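Local coordinates for N-acetylmuramoyl-L-alanine amidase domain-containing protein SAOUHSC_02979 (Staphylococcus aureus, PDB 5T1Q) that probably acts as a secreted peptidoglycan hydrolase with amidase activity, this chain pairing a glucosaminidase-family (lysozyme-like) domain with a CHAP domain, at residues A[80-84]-A[178-182]; A[87-91]-A[201-205]; A[275-279]-A[298-303]; A[303-307]-A[349-353]. Residue numbers count along the deposited sequence, not the author numbering.

Contact 1 (A[80-84]-A[178-182]); sequences IYASV and YKDAT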
loop_
_atom_site.group_PDB
_atom_site.type_symbol
_atom_site.label_atom_id
_atom_site.label_comp_id
_atom_site.label_asym_id
_atom_site.label_seq_id
_atom_site.Cartn_x
_atom_site.Cartn_y
_atom_site.Cartn_z
ATOM N N ILE A 80 -6.673 14.943 -19.399
ATOM C CA ILE A 80 -6.554 14.120 -18.182
ATOM C C ILE A 80 -6.016 14.946 -17.008
ATOM O O ILE A 80 -5.173 15.832 -17.199
ATOM C CB ILE A 80 -5.606 12.912 -18.440
ATOM C CG1 ILE A 80 -6.227 11.965 -19.475
ATOM C CG2 ILE A 80 -5.297 12.150 -17.148
ATOM C CD1 ILE A 80 -5.317 10.836 -19.919
ATOM N N TYR A 81 -6.529 14.678 -15.804
ATOM C CA TYR A 81 -5.995 15.314 -14.593
ATOM C C TYR A 81 -4.636 14.698 -14.304
ATOM O O TYR A 81 -4.545 13.505 -14.000
ATOM C CB TYR A 81 -6.881 15.079 -13.367
ATOM C CG TYR A 81 -8.096 15.961 -13.272
ATOM C CD1 TYR A 81 -8.012 17.237 -12.696
ATOM C CD2 TYR A 81 -9.337 15.512 -13.688
ATOM C CE1 TYR A 81 -9.132 18.052 -12.587
ATOM C CE2 TYR A 81 -10.463 16.320 -13.584
ATOM C CZ TYR A 81 -10.357 17.584 -13.038
ATOM O OH TYR A 81 -11.480 18.370 -12.944
ATOM N N ALA A 82 -3.585 15.503 -14.412
ATOM C CA ALA A 82 -2.233 15.047 -14.106
ATOM C C ALA A 82 -2.157 14.579 -12.644
ATOM O O ALA A 82 -1.425 13.647 -12.305
ATOM C CB ALA A 82 -1.237 16.172 -14.356
ATOM N N SER A 83 -2.925 15.245 -11.786
ATOM C CA SER A 83 -2.983 14.904 -10.368
ATOM C C SER A 83 -3.485 13.489 -10.139
ATOM O O SER A 83 -2.937 12.758 -9.313
ATOM C CB SER A 83 -3.877 15.906 -9.641
ATOM O OG SER A 83 -5.095 16.047 -10.337
ATOM N N VAL A 84 -4.537 13.104 -10.858
ATOM C CA VAL A 84 -5.079 11.761 -10.738
ATOM C C VAL A 84 -4.036 10.778 -11.269
ATOM O O VAL A 84 -3.756 9.769 -10.634
ATOM C CB VAL A 84 -6.440 11.620 -11.466
ATOM C CG1 VAL A 84 -6.930 10.175 -11.465
ATOM C CG2 VAL A 84 -7.483 12.522 -10.819
ATOM N N TYR A 178 -10.985 16.966 -9.486
ATOM C CA TYR A 178 -10.285 15.694 -9.390
ATOM C C TYR A 178 -11.041 14.670 -8.530
ATOM O O TYR A 178 -10.924 13.470 -8.782
ATOM C CB TYR A 178 -8.840 15.874 -8.894
ATOM C CG TYR A 178 -8.687 16.202 -7.433
ATOM C CD1 TYR A 178 -8.640 15.190 -6.480
ATOM C CD2 TYR A 178 -8.544 17.522 -6.998
ATOM C CE1 TYR A 178 -8.479 15.474 -5.131
ATOM C CE2 TYR A 178 -8.383 17.817 -5.650
ATOM C CZ TYR A 178 -8.354 16.785 -4.722
ATOM O OH TYR A 178 -8.192 17.055 -3.391
ATOM N N LYS A 179 -11.816 15.129 -7.537
ATOM C CA LYS A 179 -12.578 14.189 -6.680
ATOM C C LYS A 179 -13.716 13.464 -7.403
ATOM O O LYS A 179 -14.138 12.387 -6.980
ATOM C CB LYS A 179 -13.086 14.841 -5.383
ATOM C CG LYS A 179 -12.006 14.981 -4.312
ATOM C CD LYS A 179 -12.585 15.130 -2.901
ATOM C CE LYS A 179 -13.036 16.542 -2.568
ATOM N NZ LYS A 179 -11.882 17.410 -2.190
ATOM N N ASP A 180 -14.221 14.052 -8.480
ATOM C CA ASP A 180 -15.256 13.397 -9.266
ATOM C C ASP A 180 -14.594 12.251 -10.030
ATOM O O ASP A 180 -15.145 11.150 -10.125
ATOM C CB ASP A 180 -15.915 14.396 -10.217
ATOM C CG ASP A 180 -16.669 15.498 -9.472
ATOM O OD1 ASP A 180 -17.624 15.164 -8.736
ATOM O OD2 ASP A 180 -16.319 16.692 -9.634
ATOM N N ALA A 181 -13.384 12.516 -10.520
ATOM C CA ALA A 181 -12.614 11.533 -11.265
ATOM C C ALA A 181 -12.169 10.351 -10.398
ATOM O O ALA A 181 -12.350 9.195 -10.789
ATOM C CB ALA A 181 -11.415 12.194 -11.922
ATOM N N THR A 182 -11.610 10.623 -9.220
ATOM C CA THR A 182 -11.175 9.537 -8.334
ATOM C C THR A 182 -12.354 8.640 -7.907
ATOM O O THR A 182 -12.189 7.426 -7.801
ATOM C CB THR A 182 -10.420 10.045 -7.090
ATOM O OG1 THR A 182 -11.267 10.893 -6.317
ATOM C CG2 THR A 182 -9.151 10.811 -7.480
#

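Contact 2 (A[87-91]-A[201-205]); sequences AQAIL and SIIKH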
loop_
_atom_site.group_PDB
_atom_site.type_symbol
_atom_site.label_atom_id
_atom_site.label_comp_id
_atom_site.label_asym_id
_atom_site.label_seq_id
_atom_site.Cartn_x
_atom_site.Cartn_y
_atom_site.Cartn_z
ATOM N N ALA A 87 -1.076 10.475 -8.846
ATOM C CA ALA A 87 -1.526 9.798 -7.650
ATOM C C ALA A 87 -1.660 8.305 -7.895
ATOM O O ALA A 87 -1.269 7.505 -7.039
ATOM C CB ALA A 87 -2.845 10.379 -7.180
ATOM N N GLN A 88 -2.223 7.930 -9.050
ATOM C CA GLN A 88 -2.350 6.520 -9.400
ATOM C C GLN A 88 -0.970 5.885 -9.562
ATOM O O GLN A 88 -0.765 4.751 -9.122
ATOM C CB GLN A 88 -3.210 6.306 -10.656
ATOM C CG GLN A 88 -4.700 6.412 -10.393
ATOM C CD GLN A 88 -5.551 5.884 -11.542
ATOM O OE1 GLN A 88 -5.887 6.614 -12.473
ATOM N NE2 GLN A 88 -5.979 4.637 -11.424
ATOM N N ALA A 89 -0.028 6.619 -10.163
ATOM C CA ALA A 89 1.340 6.128 -10.298
ATOM C C ALA A 89 1.935 5.878 -8.913
ATOM O O ALA A 89 2.503 4.809 -8.663
ATOM C CB ALA A 89 2.213 7.102 -11.086
ATOM N N ILE A 90 1.798 6.860 -8.021
ATOM C CA ILE A 90 2.289 6.732 -6.639
ATOM C C ILE A 90 1.681 5.515 -5.922
ATOM O O ILE A 90 2.397 4.721 -5.317
ATOM C CB ILE A 90 1.981 8.011 -5.813
ATOM C CG1 ILE A 90 2.875 9.169 -6.267
ATOM C CG2 ILE A 90 2.193 7.770 -4.317
ATOM C CD1 ILE A 90 2.439 10.523 -5.739
ATOM N N LEU A 91 0.359 5.385 -5.999
ATOM C CA LEU A 91 -0.368 4.310 -5.311
ATOM C C LEU A 91 -0.027 2.913 -5.827
ATOM O O LEU A 91 0.366 2.030 -5.047
ATOM C CB LEU A 91 -1.875 4.567 -5.407
ATOM C CG LEU A 91 -2.852 3.662 -4.645
ATOM C CD1 LEU A 91 -4.220 4.319 -4.601
ATOM C CD2 LEU A 91 -2.962 2.261 -5.236
ATOM N N SER A 201 -6.213 11.364 -0.764
ATOM C CA SER A 201 -5.188 11.599 0.251
ATOM C C SER A 201 -3.829 11.927 -0.376
ATOM O O SER A 201 -3.119 12.812 0.097
ATOM C CB SER A 201 -5.042 10.376 1.153
ATOM O OG SER A 201 -4.031 10.594 2.122
ATOM N N ILE A 202 -3.463 11.191 -1.419
ATOM C CA ILE A 202 -2.194 11.416 -2.106
ATOM C C ILE A 202 -2.193 12.790 -2.800
ATOM O O ILE A 202 -1.239 13.556 -2.687
ATOM C CB ILE A 202 -1.918 10.301 -3.144
ATOM C CG1 ILE A 202 -1.747 8.950 -2.440
ATOM C CG2 ILE A 202 -0.664 10.629 -3.950
ATOM C CD1 ILE A 202 -1.746 7.743 -3.360
ATOM N N ILE A 203 -3.275 13.089 -3.510
ATOM C CA ILE A 203 -3.393 14.345 -4.246
ATOM C C ILE A 203 -3.279 15.548 -3.325
ATOM O O ILE A 203 -2.550 16.502 -3.628
ATOM C CB ILE A 203 -4.716 14.401 -5.031
ATOM C CG1 ILE A 203 -4.704 13.328 -6.137
ATOM C CG2 ILE A 203 -4.921 15.787 -5.639
ATOM C CD1 ILE A 203 -6.034 13.108 -6.799
ATOM N N LYS A 204 -3.999 15.497 -2.213
ATOM C CA LYS A 204 -4.007 16.574 -1.249
ATOM C C LYS A 204 -2.634 16.817 -0.617
ATOM O O LYS A 204 -2.093 17.911 -0.704
ATOM C CB LYS A 204 -5.029 16.275 -0.148
ATOM C CG LYS A 204 -5.123 17.335 0.933
ATOM C CD LYS A 204 -6.200 16.964 1.937
ATOM C CE LYS A 204 -6.246 17.957 3.086
ATOM N NZ LYS A 204 -7.215 17.528 4.135
ATOM N N HIS A 205 -2.071 15.778 -0.017
ATOM C CA HIS A 205 -0.819 15.895 0.699
ATOM C C HIS A 205 0.372 16.259 -0.198
ATOM O O HIS A 205 1.191 17.093 0.178
ATOM C CB HIS A 205 -0.538 14.606 1.483
ATOM C CG HIS A 205 0.666 14.694 2.358
ATOM N ND1 HIS A 205 1.859 14.078 2.047
ATOM C CD2 HIS A 205 0.880 15.373 3.509
ATOM C CE1 HIS A 205 2.751 14.357 2.981
ATOM N NE2 HIS A 205 2.183 15.141 3.880
#

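Contact 3 (A[275-279]-A[298-303]); sequences AHNWN and AVVFEA. With NA (sodium ion), chain E.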
loop_
_atom_site.group_PDB
_atom_site.type_symbol
_atom_site.label_atom_id
_atom_site.label_comp_id
_atom_site.label_asym_id
_atom_site.label_seq_id
_atom_site.Cartn_x
_atom_site.Cartn_y
_atom_site.Cartn_z
ATOM N N ALA A 275 3.603 -15.357 10.263
ATOM C CA ALA A 275 3.488 -14.792 11.595
ATOM C C ALA A 275 3.504 -15.769 12.773
ATOM O O ALA A 275 4.242 -15.560 13.725
ATOM C CB ALA A 275 2.242 -13.918 11.673
ATOM N N HIS A 276 2.695 -16.823 12.716
ATOM C CA HIS A 276 2.603 -17.738 13.842
ATOM C C HIS A 276 3.906 -18.462 14.159
ATOM O O HIS A 276 4.065 -18.952 15.282
ATOM C CB HIS A 276 1.477 -18.765 13.642
ATOM C CG HIS A 276 1.749 -19.751 12.567
ATOM N ND1 HIS A 276 2.070 -21.059 12.838
ATOM C CD2 HIS A 276 1.800 -19.620 11.219
ATOM C CE1 HIS A 276 2.280 -21.702 11.702
ATOM N NE2 HIS A 276 2.143 -20.848 10.706
ATOM N N ASN A 277 4.802 -18.581 13.172
ATOM C CA ASN A 277 6.089 -19.215 13.398
ATOM C C ASN A 277 7.121 -18.285 13.996
ATOM O O ASN A 277 8.214 -18.725 14.302
ATOM C CB ASN A 277 6.670 -19.766 12.093
ATOM C CG ASN A 277 6.068 -21.089 11.697
ATOM O OD1 ASN A 277 5.792 -21.936 12.543
ATOM N ND2 ASN A 277 5.915 -21.297 10.397
ATOM N N TRP A 278 6.790 -17.010 14.161
ATOM C CA TRP A 278 7.778 -16.055 14.672
ATOM C C TRP A 278 8.294 -16.359 16.076
ATOM O O TRP A 278 9.499 -16.304 16.311
ATOM C CB TRP A 278 7.228 -14.631 14.598
ATOM C CG TRP A 278 7.380 -13.998 13.235
ATOM C CD1 TRP A 278 7.194 -14.588 12.028
ATOM C CD2 TRP A 278 7.652 -12.621 12.969
ATOM N NE1 TRP A 278 7.408 -13.669 11.008
ATOM C CE2 TRP A 278 7.669 -12.454 11.568
ATOM C CE3 TRP A 278 7.885 -11.506 13.783
ATOM C CZ2 TRP A 278 7.924 -11.227 10.963
ATOM C CZ3 TRP A 278 8.163 -10.285 13.177
ATOM C CH2 TRP A 278 8.175 -10.158 11.785
ATOM N N ASN A 279 7.387 -16.703 16.995
ATOM C CA ASN A 279 7.791 -16.942 18.378
ATOM C C ASN A 279 8.686 -18.175 18.556
ATOM O O ASN A 279 9.717 -18.089 19.217
ATOM C CB ASN A 279 6.592 -16.923 19.353
ATOM C CG ASN A 279 5.545 -17.965 19.036
ATOM O OD1 ASN A 279 5.439 -18.448 17.898
ATOM N ND2 ASN A 279 4.745 -18.305 20.028
ATOM N N ALA A 298 7.775 -7.448 19.269
ATOM C CA ALA A 298 6.844 -7.987 18.280
ATOM C C ALA A 298 5.901 -8.885 19.096
ATOM O O ALA A 298 6.374 -9.657 19.932
ATOM C CB ALA A 298 7.576 -8.812 17.240
ATOM N N VAL A 299 4.592 -8.765 18.901
ATOM C CA VAL A 299 3.648 -9.607 19.635
ATOM C C VAL A 299 3.032 -10.606 18.668
ATOM O O VAL A 299 2.493 -10.235 17.615
ATOM C CB VAL A 299 2.601 -8.803 20.437
ATOM C CG1 VAL A 299 1.840 -7.830 19.554
ATOM C CG2 VAL A 299 1.644 -9.740 21.162
ATOM N N VAL A 300 3.140 -11.884 19.022
ATOM C CA VAL A 300 2.652 -12.940 18.164
ATOM C C VAL A 300 1.363 -13.597 18.659
ATOM O O VAL A 300 1.233 -13.913 19.844
ATOM C CB VAL A 300 3.720 -14.024 18.027
ATOM C CG1 VAL A 300 3.208 -15.179 17.168
ATOM C CG2 VAL A 300 5.004 -13.428 17.472
ATOM N N PHE A 301 0.452 -13.811 17.700
ATOM C CA PHE A 301 -0.809 -14.509 17.861
ATOM C C PHE A 301 -0.644 -15.845 17.129
ATOM O O PHE A 301 -0.364 -15.850 15.911
ATOM C CB PHE A 301 -1.954 -13.765 17.139
ATOM C CG PHE A 301 -2.377 -12.466 17.781
ATOM C CD1 PHE A 301 -1.623 -11.316 17.621
ATOM C CD2 PHE A 301 -3.562 -12.389 18.499
ATOM C CE1 PHE A 301 -2.026 -10.114 18.188
ATOM C CE2 PHE A 301 -3.969 -11.190 19.084
ATOM C CZ PHE A 301 -3.214 -10.051 18.914
ATOM N N GLU A 302 -0.842 -16.968 17.824
ATOM C CA GLU A 302 -0.761 -18.289 17.180
ATOM C C GLU A 302 -1.900 -18.444 16.145
ATOM O O GLU A 302 -2.856 -17.666 16.132
ATOM C CB GLU A 302 -0.854 -19.426 18.219
ATOM C CG GLU A 302 0.253 -19.455 19.287
ATOM C CD GLU A 302 1.619 -19.892 18.750
ATOM O OE1 GLU A 302 1.769 -20.110 17.531
ATOM O OE2 GLU A 302 2.565 -20.056 19.561
ATOM N N ALA A 303 -1.739 -19.390 15.232
ATOM C CA ALA A 303 -2.760 -19.697 14.228
ATOM C C ALA A 303 -4.124 -19.878 14.911
ATOM O O ALA A 303 -4.246 -20.638 15.850
ATOM C CB ALA A 303 -2.373 -20.970 13.486
HETATM NA NA NA E . 4.310 -20.403 16.912
HETATM O O HOH W 1 0.230 -21.430 15.564
HETATM O O HOH W 2 3.612 -22.017 15.464
HETATM O O HOH W 3 4.283 -21.798 19.065
#

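Contact 4 (A[303-307]-A[349-353]); sequences AGQFG and AAEEL. With NA (sodium ion), chain F.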
loop_
_atom_site.group_PDB
_atom_site.type_symbol
_atom_site.label_atom_id
_atom_site.label_comp_id
_atom_site.label_asym_id
_atom_site.label_seq_id
_atom_site.Cartn_x
_atom_site.Cartn_y
_atom_site.Cartn_z
ATOM N N ALA A 303 -1.739 -19.390 15.232
ATOM C CA ALA A 303 -2.760 -19.697 14.228
ATOM C C ALA A 303 -4.124 -19.878 14.911
ATOM O O ALA A 303 -4.246 -20.638 15.850
ATOM C CB ALA A 303 -2.373 -20.970 13.486
ATOM N N GLY A 304 -5.116 -19.112 14.479
ATOM C CA GLY A 304 -6.457 -19.169 15.062
ATOM C C GLY A 304 -6.643 -18.549 16.445
ATOM O O GLY A 304 -7.737 -18.579 16.967
ATOM N N GLN A 305 -5.614 -17.959 17.037
ATOM C CA GLN A 305 -5.743 -17.431 18.400
ATOM C C GLN A 305 -6.447 -16.077 18.495
ATOM O O GLN A 305 -6.000 -15.128 17.896
ATOM C CB GLN A 305 -4.370 -17.325 19.042
ATOM C CG GLN A 305 -4.371 -16.882 20.505
ATOM C CD GLN A 305 -2.975 -16.840 21.091
ATOM O OE1 GLN A 305 -1.992 -16.662 20.375
ATOM N NE2 GLN A 305 -2.880 -17.023 22.389
ATOM N N PHE A 306 -7.518 -16.005 19.287
ATOM C CA PHE A 306 -8.315 -14.763 19.496
ATOM C C PHE A 306 -8.721 -14.082 18.177
ATOM O O PHE A 306 -8.554 -12.862 17.998
ATOM C CB PHE A 306 -7.567 -13.750 20.394
ATOM C CG PHE A 306 -7.031 -14.333 21.680
ATOM C CD1 PHE A 306 -7.763 -15.259 22.416
ATOM C CD2 PHE A 306 -5.834 -13.883 22.198
ATOM C CE1 PHE A 306 -7.268 -15.775 23.606
ATOM C CE2 PHE A 306 -5.338 -14.380 23.390
ATOM C CZ PHE A 306 -6.055 -15.330 24.098
ATOM N N GLY A 307 -9.207 -14.884 17.243
ATOM C CA GLY A 307 -9.613 -14.396 15.935
ATOM C C GLY A 307 -8.511 -14.238 14.901
ATOM O O GLY A 307 -8.792 -13.853 13.774
ATOM N N ALA A 349 -6.042 -11.352 27.769
ATOM C CA ALA A 349 -5.623 -11.848 26.458
ATOM C C ALA A 349 -4.121 -11.587 26.185
ATOM O O ALA A 349 -3.426 -12.447 25.630
ATOM C CB ALA A 349 -6.461 -11.213 25.355
ATOM N N ALA A 350 -3.643 -10.406 26.553
ATOM C CA ALA A 350 -2.236 -10.026 26.336
ATOM C C ALA A 350 -1.260 -10.957 27.016
ATOM O O ALA A 350 -0.203 -11.253 26.469
ATOM C CB ALA A 350 -1.988 -8.609 26.798
ATOM N N GLU A 351 -1.617 -11.435 28.202
ATOM C CA GLU A 351 -0.742 -12.344 28.947
ATOM C C GLU A 351 -0.608 -13.728 28.302
ATOM O O GLU A 351 0.228 -14.533 28.720
ATOM C CB GLU A 351 -1.221 -12.428 30.403
ATOM C CG GLU A 351 -1.010 -11.088 31.099
ATOM C CD GLU A 351 -1.719 -10.945 32.424
ATOM O OE1 GLU A 351 -1.990 -9.782 32.804
ATOM O OE2 GLU A 351 -1.995 -11.972 33.087
ATOM N N GLU A 352 -1.411 -13.987 27.275
ATOM C CA GLU A 352 -1.401 -15.278 26.568
ATOM C C GLU A 352 -0.681 -15.225 25.252
ATOM O O GLU A 352 -0.600 -16.237 24.548
ATOM C CB GLU A 352 -2.835 -15.760 26.314
ATOM C CG GLU A 352 -3.669 -15.928 27.564
ATOM C CD GLU A 352 -3.041 -16.883 28.535
ATOM O OE1 GLU A 352 -2.276 -17.759 28.086
ATOM O OE2 GLU A 352 -3.285 -16.748 29.751
ATOM N N LEU A 353 -0.180 -14.046 24.891
ATOM C CA LEU A 353 0.548 -13.878 23.652
ATOM C C LEU A 353 2.047 -13.987 23.910
ATOM O O LEU A 353 2.482 -14.012 25.064
ATOM C CB LEU A 353 0.192 -12.526 23.052
ATOM C CG LEU A 353 -1.295 -12.320 22.805
ATOM C CD1 LEU A 353 -1.554 -10.910 22.325
ATOM C CD2 LEU A 353 -1.842 -13.332 21.805
HETATM NA NA NA F . -7.340 -11.079 16.452
HETATM O O HOH W 4 -5.853 -10.472 14.208
HETATM O O HOH W 5 -8.812 -9.820 15.118
#

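Contact 1 (A[80-84]-A[178-182])
Segment 80-84 runs from two extended residues, Ile80 and Tyr81, into the first turn of helix 82-93, with Tyr81 at the N-cap position, and segment 178-182 is the opening turn of helix 178-185, marked by the Thr182 N to Tyr178 O hydrogen bond of 3.0 Å. The closest CA atoms are those of Val84 and Tyr178, 6.7 Å apart, and no hydrogen bond crosses between the segments. The packing joins two helix starts in the glucosaminidase-family domain of the lysozyme clan, whose regular structure is mostly helix. The Tyr81 ring lies flat against the start of helix 178-185, one face covered by its backbone: Tyr178 N is 3.7 Å from Tyr81 CZ, and the Tyr81 hydroxyl reaches Ala175 O in a hydrogen bond. Ser83 meets Tyr178 CB through OG at 4.0 Å, although the polar partner of that hydroxyl is Asp212. Val84 supplies the apolar centre, its CG2 lying 4.1 Å from each of Tyr178 CB, Ala181 CB and Thr182 CG2. Thr182 turns its hydroxyl to Asn200 of helix 195-205. The clearest directional interaction is a CH-pi contact, with Tyr178 CA 4.0 Å from the centroid of the Tyr81 ring and 8° off its normal.

Contact 2 (A[87-91]-A[201-205])
Ile202 has the most surface covered in this contact, 95 Å², and Ala87 follows with 49 Å². Their CA atoms are the nearest across the segments, 5.8 Å apart, and both CA-to-CB bonds point toward the opposite helix. The small side chain of Ala87 lets the backbones come this close: Ala87 CB lies 3.9 Å from Ile202 CG2, while Ile202 CD1 approaches the backbone at 3.7 Å from Ala87 O. That oxygen accepts the helical hydrogen bond from Leu91 N (2.9 Å); the Ile202 methyl merely packs against it. The short segments of helix 82-93 and helix 195-205 cross at 114° with their axes 9.8 Å apart, a steep helix-helix packing in the buried interior of the lysozyme-clan glucosaminidase domain. Ile90, with 27 Å² covered, extends the apolar patch by placing CD1 3.6 Å from Ile202 CG2. One turn on from Ala87, Leu91 CB stands 3.8 Å from Ile202 CD1, so Ile202 touches three residues of the facing helix. The next residue, Ile203, brings CG1 to 3.6 Å from Ala87 CB. Ile90 also touches Phe63 and Val64 of helix 58-78, and Val54 of strand 52-54 packs against Ile202.

Contact 3 (A[275-279]-A[298-303])
A sodium site in the CHAP domain joins these segments. The ion is bound by His276 O at 2.2 Å, Asn279 OD1 at 2.5 Å and Glu302 OE1 at 2.6 Å, with waters 2 and 3 at 2.3 and 2.6 Å from the ion and Asn280 completing the protein ligands. The 3.4 Å between His276 O and Glu302 OE1 is therefore set by shared coordination, not by a hydrogen bond. Asn279 ND2 donates to Glu302 OE2 (2.8 Å, 174°), so each of these two side chains both binds the ion and meets the other. Water 1 donates to Glu302 OE1 (2.8 Å) and accepts from Ala303 N (2.9 Å). Away from the ion the contact becomes apolar, with Trp278 CB 3.8 Å from Val300 CG2 and Ala298 CB at the indole edge, 4.4 Å from Trp278 CZ3. Strand 298-301 lies between strands 314-321 and 354-357, and Trp278, starting helix 278-284, also packs against Val257 of helix 253-262 and Val315 and Ile356 of those strands.

Contact 4 (A[303-307]-A[349-353])
Ala303 and Gly304 carry the chain away from strand 298-301 without touching segment 349-353. Gln305, with chi1 and chi2 both t, extends its side chain across to the turn, where its NE2 donates to Glu352 O at 3.2 Å (149°). Its OE1 accepts from Glu302 N and lies 3.6 Å from Leu353 CD2, so one amide group links its own loop to the facing turn. Phe306 contributes the most covered surface, 67 Å². Its CE2 lies 3.9 Å from Ala349 CB and 4.0 Å from Leu353 CD2, while Glu352 CB approaches the ring edge, 3.9 Å from Phe306 CZ. Phe306 O faces a different partner, a sodium ion at 2.6 Å, with waters 4 and 5 at 2.8 and 2.4 Å from the ion. At Gly307 the backbone angles (phi 83°, psi -2°) would jam a CB against the carbonyl oxygen of Phe306, reason enough for glycine. This surface contact of the CHAP domain sets the loop joining strands 298-301 and 314-321 against the type I turn Ala350-Leu353, between the short helix that begins at 347 and strand 354-357; Leu353 also packs on Val299 and Phe301 of strand 298-301.

Overall arrangement
Contacts 1 and 2 are buried, share helix 82-93 and interleave along the chain; their centres are 10 Å apart, and the two contacts touch where Tyr178 CD1 lies 3.3 Å from Ile203 CD1. Neither has a hydrogen bond between its segments, although contact 1 adds a CH-pi interaction. Contacts 3 and 4 follow in the CHAP domain, on the opposite side of the chain's centre, their centres about 33 Å or more from the first pair's. They share Ala303 and touch through Leu353, whose CD1 is 3.6 Å from Val299 CG2. Contact 3 is partly buried and ion-bridged; contact 4 is at the surface, with one amide-to-carbonyl hydrogen bond beside packing of one phenyl ring on aliphatic side chains.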